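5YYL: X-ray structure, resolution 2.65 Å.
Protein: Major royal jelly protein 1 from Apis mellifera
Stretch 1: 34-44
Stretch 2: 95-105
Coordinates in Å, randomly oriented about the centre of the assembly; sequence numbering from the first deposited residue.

Stretch 1 34-44: LHEWKFFDYDF
Stretch 2 95-105: KKVGDGGPLLQ

Two segments far apart in sequence can be joined by a few backbone hydrogen bonds and sealed by side chains, as residues 34-44 and 95-105 of major royal jelly protein 1 illustrate. Stretch 1 turns a corner at Leu34, runs as a strand through His35-Trp37 (phi/psi near -140/145), kinks at Lys38 (-84/-39) and continues extended from Phe39 to Tyr42. Stretch 2 turns at Lys95, passes through strand Lys96-Val97, doubles back through Gly98-Gly101 and leaves as strand Pro102-Gln105. The reversal is held by Gly98 N to Gly101 O (3.0 Å) and Leu103 N to Lys96 O (3.3 Å). Strands 35-37 and 102-105 cross almost perpendicularly, at -94°, with axes 8.4 Å apart at closest approach.

The backbones meet at two places. At the first, where the CA atoms of Trp37 and Gly101 lie 4.6 Å apart, Lys38 N donates to Gly100 O (2.7 Å, 167°), and Trp37 CA approaches the same oxygen at 3.3 Å. At the second, a single beta bridge pairs Tyr42 with Leu104, CA to CA 4.4 Å: Leu104 N donates to Asp41 O (2.8 Å) and Asp43 N to Leu104 O (2.7 Å). Asp41 carries a t rotamer, which lets its OD1 accept from Tyr42 N at 2.6 Å.

Glycine makes the first junction possible. Gly101 adopts 147/-165, where a CB would jam against the preceding carbonyl and also clash with Glu36 O and Trp37 CD1. Gly100, at -71/-41, has no such strain, but a CB there would lie 2.5 Å from Phe39 O. Its bare CA instead sits over the face of the Phe39 ring (chi1 p), 3.7 Å from the centroid, in a CH-pi contact.

Trp37 (m, chi2 -92°) combines polar and apolar chemistry. Its indole NE1 donates to Pro102 O at 2.7 Å, satisfying a buried N-H, while Pro102 CD lies over the ring face, 3.9 Å from the five-membered ring centroid. The proline, puckered C-gamma exo, also brings CG within 3.9 Å of His35 ND1.

Leu104 (m, t) is the apolar hub, with the largest area covered by the opposite stretch. Its CD1 meets Phe40 CD1 at 3.6 Å, its CD2 reaches Trp37 CZ2 at 4.1 Å, and its CB lies 3.8 Å from Tyr42 CD1; Phe40 and Tyr42 are both m rotamers. Leu103 (chi1 -94°, chi2 p) places CD2 3.2 Å from Tyr42 O and CD1 4.0 Å from Asp41 CB. Together the stretches bury 746 Å².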

ATOM      1  N   LEU A  34      13.900 -22.158  16.893  1.00 31.96           N
ATOM      2  CA  LEU A  34      14.150 -21.501  15.621  1.00 31.30           C
ATOM      3  C   LEU A  34      14.765 -22.506  14.637  1.00 33.22           C
ATOM      4  O   LEU A  34      14.426 -22.496  13.461  1.00 35.79           O
ATOM      5  CB  LEU A  34      15.097 -20.335  15.859  1.00 29.85           C
ATOM      6  CG  LEU A  34      15.326 -19.336  14.745  1.00 30.60           C
ATOM      7  CD1 LEU A  34      14.063 -18.584  14.413  1.00 32.04           C
ATOM      8  CD2 LEU A  34      16.423 -18.357  15.095  1.00 30.51           C
ATOM      9  N   HIS A  35      15.688 -23.347  15.117  1.00 34.85           N
ATOM     10  CA  HIS A  35      16.303 -24.415  14.314  1.00 34.24           C
ATOM     11  C   HIS A  35      16.662 -25.581  15.206  1.00 35.71           C
ATOM     12  O   HIS A  35      17.108 -25.395  16.336  1.00 36.03           O
ATOM     13  CB  HIS A  35      17.573 -23.939  13.614  1.00 34.42           C
ATOM     14  CG  HIS A  35      17.341 -22.838  12.632  1.00 35.37           C
ATOM     15  ND1 HIS A  35      16.638 -23.019  11.462  1.00 34.84           N
ATOM     16  CD2 HIS A  35      17.699 -21.534  12.657  1.00 36.60           C
ATOM     17  CE1 HIS A  35      16.585 -21.874  10.803  1.00 36.20           C
ATOM     18  NE2 HIS A  35      17.223 -20.956  11.507  1.00 36.03           N
ATOM     19  N   GLU A  36      16.463 -26.785  14.678  1.00 37.19           N
ATOM     20  CA  GLU A  36      16.777 -28.021  15.372  1.00 38.09           C
ATOM     21  C   GLU A  36      17.677 -28.859  14.504  1.00 38.12           C
ATOM     22  O   GLU A  36      17.667 -28.737  13.280  1.00 39.83           O
ATOM     23  CB  GLU A  36      15.509 -28.810  15.630  1.00 41.12           C
ATOM     24  CG  GLU A  36      14.950 -28.635  17.019  1.00 43.71           C
ATOM     25  CD  GLU A  36      13.610 -29.337  17.205  1.00 46.86           C
ATOM     26  OE1 GLU A  36      13.000 -29.772  16.205  1.00 48.56           O
ATOM     27  OE2 GLU A  36      13.148 -29.425  18.366  1.00 52.49           O
ATOM     28  N   TRP A  37      18.450 -29.717  15.155  1.00 35.98           N
ATOM     29  CA  TRP A  37      19.250 -30.699  14.463  1.00 33.37           C
ATOM     30  C   TRP A  37      19.277 -31.996  15.235  1.00 33.92           C
ATOM     31  O   TRP A  37      19.317 -32.004  16.469  1.00 32.22           O
ATOM     32  CB  TRP A  37      20.668 -30.225  14.314  1.00 31.05           C
ATOM     33  CG  TRP A  37      20.895 -29.151  13.341  1.00 30.65           C
ATOM     34  CD1 TRP A  37      21.225 -29.286  12.028  1.00 30.55           C
ATOM     35  CD2 TRP A  37      20.909 -27.751  13.615  1.00 31.31           C
ATOM     36  NE1 TRP A  37      21.425 -28.053  11.455  1.00 30.30           N
ATOM     37  CE2 TRP A  37      21.239 -27.091  12.409  1.00 30.72           C
ATOM     38  CE3 TRP A  37      20.673 -26.986  14.764  1.00 31.00           C
ATOM     39  CZ2 TRP A  37      21.337 -25.702  12.319  1.00 30.12           C
ATOM     40  CZ3 TRP A  37      20.777 -25.607  14.672  1.00 30.59           C
ATOM     41  CH2 TRP A  37      21.105 -24.980  13.459  1.00 30.50           C
ATOM     42  N   LYS A  38      19.233 -33.090  14.479  1.00 35.99           N
ATOM     43  CA  LYS A  38      19.611 -34.403  14.983  1.00 37.96           C
ATOM     44  C   LYS A  38      21.125 -34.512  14.859  1.00 34.48           C
ATOM     45  O   LYS A  38      21.779 -35.045  15.746  1.00 32.92           O
ATOM     46  CB  LYS A  38      18.911 -35.507  14.198  1.00 41.52           C
ATOM     47  CG  LYS A  38      17.399 -35.424  14.286  1.00 45.67           C
ATOM     48  CD  LYS A  38      16.711 -36.644  13.684  1.00 50.17           C
ATOM     49  CE  LYS A  38      15.289 -36.811  14.205  1.00 54.30           C
ATOM     50  NZ  LYS A  38      14.796 -38.223  14.160  1.00 56.71           N
ATOM     51  N   PHE A  39      21.660 -33.993  13.762  1.00 31.41           N
ATOM     52  CA  PHE A  39      23.093 -33.911  13.559  1.00 34.03           C
ATOM     53  C   PHE A  39      23.374 -32.913  12.452  1.00 34.95           C
ATOM     54  O   PHE A  39      22.517 -32.643  11.614  1.00 35.83           O
ATOM     55  CB  PHE A  39      23.678 -35.273  13.168  1.00 35.63           C
ATOM     56  CG  PHE A  39      23.001 -35.903  11.978  1.00 36.32           C
ATOM     57  CD1 PHE A  39      23.365 -35.547  10.677  1.00 35.98           C
ATOM     58  CD2 PHE A  39      21.985 -36.842  12.161  1.00 37.84           C
ATOM     59  CE1 PHE A  39      22.725 -36.103   9.586  1.00 37.05           C
ATOM     60  CE2 PHE A  39      21.348 -37.409  11.071  1.00 39.21           C
ATOM     61  CZ  PHE A  39      21.722 -37.043   9.780  1.00 38.80           C
ATOM     62  N   PHE A  40      24.589 -32.393  12.438  1.00 35.30           N
ATOM     63  CA  PHE A  40      24.945 -31.391  11.464  1.00 37.66           C
ATOM     64  C   PHE A  40      25.395 -32.041  10.178  1.00 41.63           C
ATOM     65  O   PHE A  40      25.928 -33.145  10.180  1.00 42.66           O
ATOM     66  CB  PHE A  40      26.009 -30.441  12.015  1.00 37.04           C
ATOM     67  CG  PHE A  40      25.464 -29.487  13.023  1.00 36.01           C
ATOM     68  CD1 PHE A  40      24.953 -28.257  12.618  1.00 34.63           C
ATOM     69  CD2 PHE A  40      25.399 -29.839  14.374  1.00 34.09           C
ATOM     70  CE1 PHE A  40      24.429 -27.379  13.542  1.00 32.92           C
ATOM     71  CE2 PHE A  40      24.870 -28.965  15.299  1.00 32.54           C
ATOM     72  CZ  PHE A  40      24.385 -27.735  14.883  1.00 32.54           C
ATOM     73  N   ASP A  41      25.144 -31.326   9.087  1.00 47.48           N
ATOM     74  CA  ASP A  41      25.503 -31.725   7.743  1.00 50.12           C
ATOM     75  C   ASP A  41      25.726 -30.432   6.976  1.00 52.27           C
ATOM     76  O   ASP A  41      25.283 -29.375   7.422  1.00 55.33           O
ATOM     77  CB  ASP A  41      24.366 -32.549   7.128  1.00 52.97           C
ATOM     78  CG  ASP A  41      24.776 -33.269   5.848  1.00 56.22           C
ATOM     79  OD1 ASP A  41      25.905 -33.044   5.343  1.00 54.95           O
ATOM     80  OD2 ASP A  41      23.955 -34.071   5.346  1.00 60.09           O
ATOM     81  N   TYR A  42      26.416 -30.509   5.842  1.00 53.25           N
ATOM     82  CA  TYR A  42      26.823 -29.319   5.103  1.00 54.93           C
ATOM     83  C   TYR A  42      26.334 -29.316   3.642  1.00 61.92           C
ATOM     84  O   TYR A  42      25.972 -30.349   3.092  1.00 63.44           O
ATOM     85  CB  TYR A  42      28.346 -29.177   5.165  1.00 51.56           C
ATOM     86  CG  TYR A  42      28.905 -29.093   6.576  1.00 48.25           C
ATOM     87  CD1 TYR A  42      29.447 -27.904   7.068  1.00 47.02           C
ATOM     88  CD2 TYR A  42      28.896 -30.203   7.419  1.00 45.93           C
ATOM     89  CE1 TYR A  42      29.954 -27.834   8.358  1.00 45.32           C
ATOM     90  CE2 TYR A  42      29.391 -30.133   8.706  1.00 44.19           C
ATOM     91  CZ  TYR A  42      29.918 -28.954   9.172  1.00 43.50           C
ATOM     92  OH  TYR A  42      30.409 -28.917  10.447  1.00 41.38           O
ATOM     93  N   ASP A  43      26.326 -28.130   3.037  1.00 67.65           N
ATOM     94  CA  ASP A  43      26.103 -27.941   1.604  1.00 70.22           C
ATOM     95  C   ASP A  43      27.461 -28.009   0.901  1.00 69.94           C
ATOM     96  O   ASP A  43      28.144 -26.999   0.641  1.00 59.87           O
ATOM     97  CB  ASP A  43      25.387 -26.598   1.337  1.00 75.33           C
ATOM     98  CG  ASP A  43      25.015 -26.377  -0.141  1.00 74.96           C
ATOM     99  OD1 ASP A  43      25.924 -26.203  -0.977  1.00 77.33           O
ATOM    100  OD2 ASP A  43      23.796 -26.304  -0.471  1.00 68.91           O
ATOM    101  N   PHE A  44      27.836 -29.242   0.574  1.00 74.42           N
ATOM    102  CA  PHE A  44      29.027 -29.513  -0.223  1.00 75.71           C
ATOM    103  C   PHE A  44      28.843 -29.130  -1.703  1.00 80.39           C
ATOM    104  O   PHE A  44      29.823 -28.839  -2.390  1.00 78.43           O
ATOM    105  CB  PHE A  44      29.400 -30.975  -0.111  1.00 73.63           C
ATOM    106  CG  PHE A  44      29.845 -31.401   1.263  1.00 70.87           C
ATOM    107  CD1 PHE A  44      28.995 -32.130   2.100  1.00 69.39           C
ATOM    108  CD2 PHE A  44      31.132 -31.121   1.706  1.00 65.89           C
ATOM    109  CE1 PHE A  44      29.421 -32.543   3.363  1.00 67.31           C
ATOM    110  CE2 PHE A  44      31.554 -31.513   2.973  1.00 62.10           C
ATOM    111  CZ  PHE A  44      30.707 -32.234   3.794  1.00 62.94           C
ATOM    112  N   LYS A  95      19.724 -22.382   2.962  1.00 48.79           N
ATOM    113  CA  LYS A  95      18.334 -22.613   2.563  1.00 47.64           C
ATOM    114  C   LYS A  95      18.011 -24.126   2.496  1.00 47.33           C
ATOM    115  O   LYS A  95      16.881 -24.527   2.771  1.00 47.54           O
ATOM    116  CB  LYS A  95      18.038 -21.901   1.238  1.00 46.43           C
ATOM    117  N   LYS A  96      19.009 -24.958   2.179  1.00 46.93           N
ATOM    118  CA  LYS A  96      18.806 -26.407   2.023  1.00 46.65           C
ATOM    119  C   LYS A  96      18.550 -27.103   3.356  1.00 47.61           C
ATOM    120  O   LYS A  96      18.947 -26.594   4.404  1.00 50.24           O
ATOM    121  CB  LYS A  96      20.015 -27.047   1.337  1.00 45.85           C
ATOM    122  N   VAL A  97      17.889 -28.264   3.299  1.00 47.84           N
ATOM    123  CA  VAL A  97      17.515 -29.044   4.487  1.00 49.20           C
ATOM    124  C   VAL A  97      17.775 -30.542   4.280  1.00 51.26           C
ATOM    125  O   VAL A  97      17.518 -31.069   3.204  1.00 55.03           O
ATOM    126  CB  VAL A  97      16.022 -28.841   4.830  1.00 50.66           C
ATOM    127  CG1 VAL A  97      15.571 -29.768   5.973  1.00 52.38           C
ATOM    128  CG2 VAL A  97      15.752 -27.381   5.177  1.00 50.43           C
ATOM    129  N   GLY A  98      18.263 -31.219   5.323  1.00 52.11           N
ATOM    130  CA  GLY A  98      18.512 -32.659   5.305  1.00 52.27           C
ATOM    131  C   GLY A  98      17.707 -33.372   6.374  1.00 56.00           C
ATOM    132  O   GLY A  98      16.912 -32.757   7.083  1.00 55.68           O
ATOM    133  N   ASP A  99      17.914 -34.684   6.477  1.00 62.86           N
ATOM    134  CA  ASP A  99      17.248 -35.512   7.501  1.00 66.82           C
ATOM    135  C   ASP A  99      17.764 -35.189   8.889  1.00 65.44           C
ATOM    136  O   ASP A  99      17.054 -35.405   9.878  1.00 61.36           O
ATOM    137  CB  ASP A  99      17.407 -37.007   7.221  1.00 73.02           C
ATOM    138  CG  ASP A  99      16.743 -37.434   5.912  1.00 77.67           C
ATOM    139  OD1 ASP A  99      15.595 -37.018   5.616  1.00 80.26           O
ATOM    140  OD2 ASP A  99      17.384 -38.193   5.164  1.00 78.10           O
ATOM    141  N   GLY A 100      19.005 -34.693   8.965  1.00 63.83           N
ATOM    142  CA  GLY A 100      19.570 -34.162  10.216  1.00 62.29           C
ATOM    143  C   GLY A 100      18.966 -32.839  10.656  1.00 57.06           C
ATOM    144  O   GLY A 100      18.710 -32.639  11.840  1.00 59.07           O
ATOM    145  N   GLY A 101      18.737 -31.946   9.694  1.00 50.43           N
ATOM    146  CA  GLY A 101      18.224 -30.591   9.938  1.00 43.85           C
ATOM    147  C   GLY A 101      18.825 -29.650   8.910  1.00 41.08           C
ATOM    148  O   GLY A 101      19.386 -30.092   7.911  1.00 38.53           O
ATOM    149  N   PRO A 102      18.728 -28.339   9.139  1.00 41.34           N
ATOM    150  CA  PRO A 102      19.293 -27.389   8.174  1.00 43.53           C
ATOM    151  C   PRO A 102      20.764 -27.643   7.877  1.00 45.19           C
ATOM    152  O   PRO A 102      21.549 -27.822   8.800  1.00 48.76           O
ATOM    153  CB  PRO A 102      19.116 -26.038   8.870  1.00 41.46           C
ATOM    154  CG  PRO A 102      17.941 -26.241   9.744  1.00 40.61           C
ATOM    155  CD  PRO A 102      18.033 -27.654  10.236  1.00 40.85           C
ATOM    156  N   LEU A 103      21.123 -27.685   6.602  1.00 46.58           N
ATOM    157  CA  LEU A 103      22.519 -27.878   6.237  1.00 47.68           C
ATOM    158  C   LEU A 103      23.258 -26.591   6.520  1.00 45.89           C
ATOM    159  O   LEU A 103      22.686 -25.511   6.423  1.00 45.51           O
ATOM    160  CB  LEU A 103      22.682 -28.262   4.757  1.00 49.58           C
ATOM    161  CG  LEU A 103      22.755 -29.759   4.412  1.00 50.13           C
ATOM    162  CD1 LEU A 103      21.597 -30.575   4.991  1.00 48.15           C
ATOM    163  CD2 LEU A 103      22.834 -29.861   2.895  1.00 52.68           C
ATOM    164  N   LEU A 104      24.527 -26.734   6.864  1.00 44.99           N
ATOM    165  CA  LEU A 104      25.408 -25.599   7.043  1.00 46.59           C
ATOM    166  C   LEU A 104      26.169 -25.341   5.781  1.00 47.50           C
ATOM    167  O   LEU A 104      26.256 -26.189   4.933  1.00 50.61           O
ATOM    168  CB  LEU A 104      26.410 -25.857   8.169  1.00 47.63           C
ATOM    169  CG  LEU A 104      25.846 -26.242   9.532  1.00 46.08           C
ATOM    170  CD1 LEU A 104      26.957 -26.094  10.554  1.00 47.66           C
ATOM    171  CD2 LEU A 104      24.642 -25.391   9.907  1.00 44.73           C
ATOM    172  N   GLN A 105      26.763 -24.168   5.700  1.00 46.96           N
ATOM    173  CA  GLN A 105      27.447 -23.700   4.517  1.00 46.48           C
ATOM    174  C   GLN A 105      28.585 -22.833   5.046  1.00 46.52           C
ATOM    175  O   GLN A 105      28.332 -21.877   5.778  1.00 48.33           O
ATOM    176  CB  GLN A 105      26.467 -22.887   3.670  1.00 49.80           C
ATOM    177  CG  GLN A 105      27.081 -22.000   2.594  1.00 53.43           C
ATOM    178  CD  GLN A 105      26.253 -20.751   2.358  1.00 53.58           C
ATOM    179  OE1 GLN A 105      25.029 -20.823   2.255  1.00 55.22           O
ATOM    180  NE2 GLN A 105      26.917 -19.595   2.287  1.00 53.22           N
TER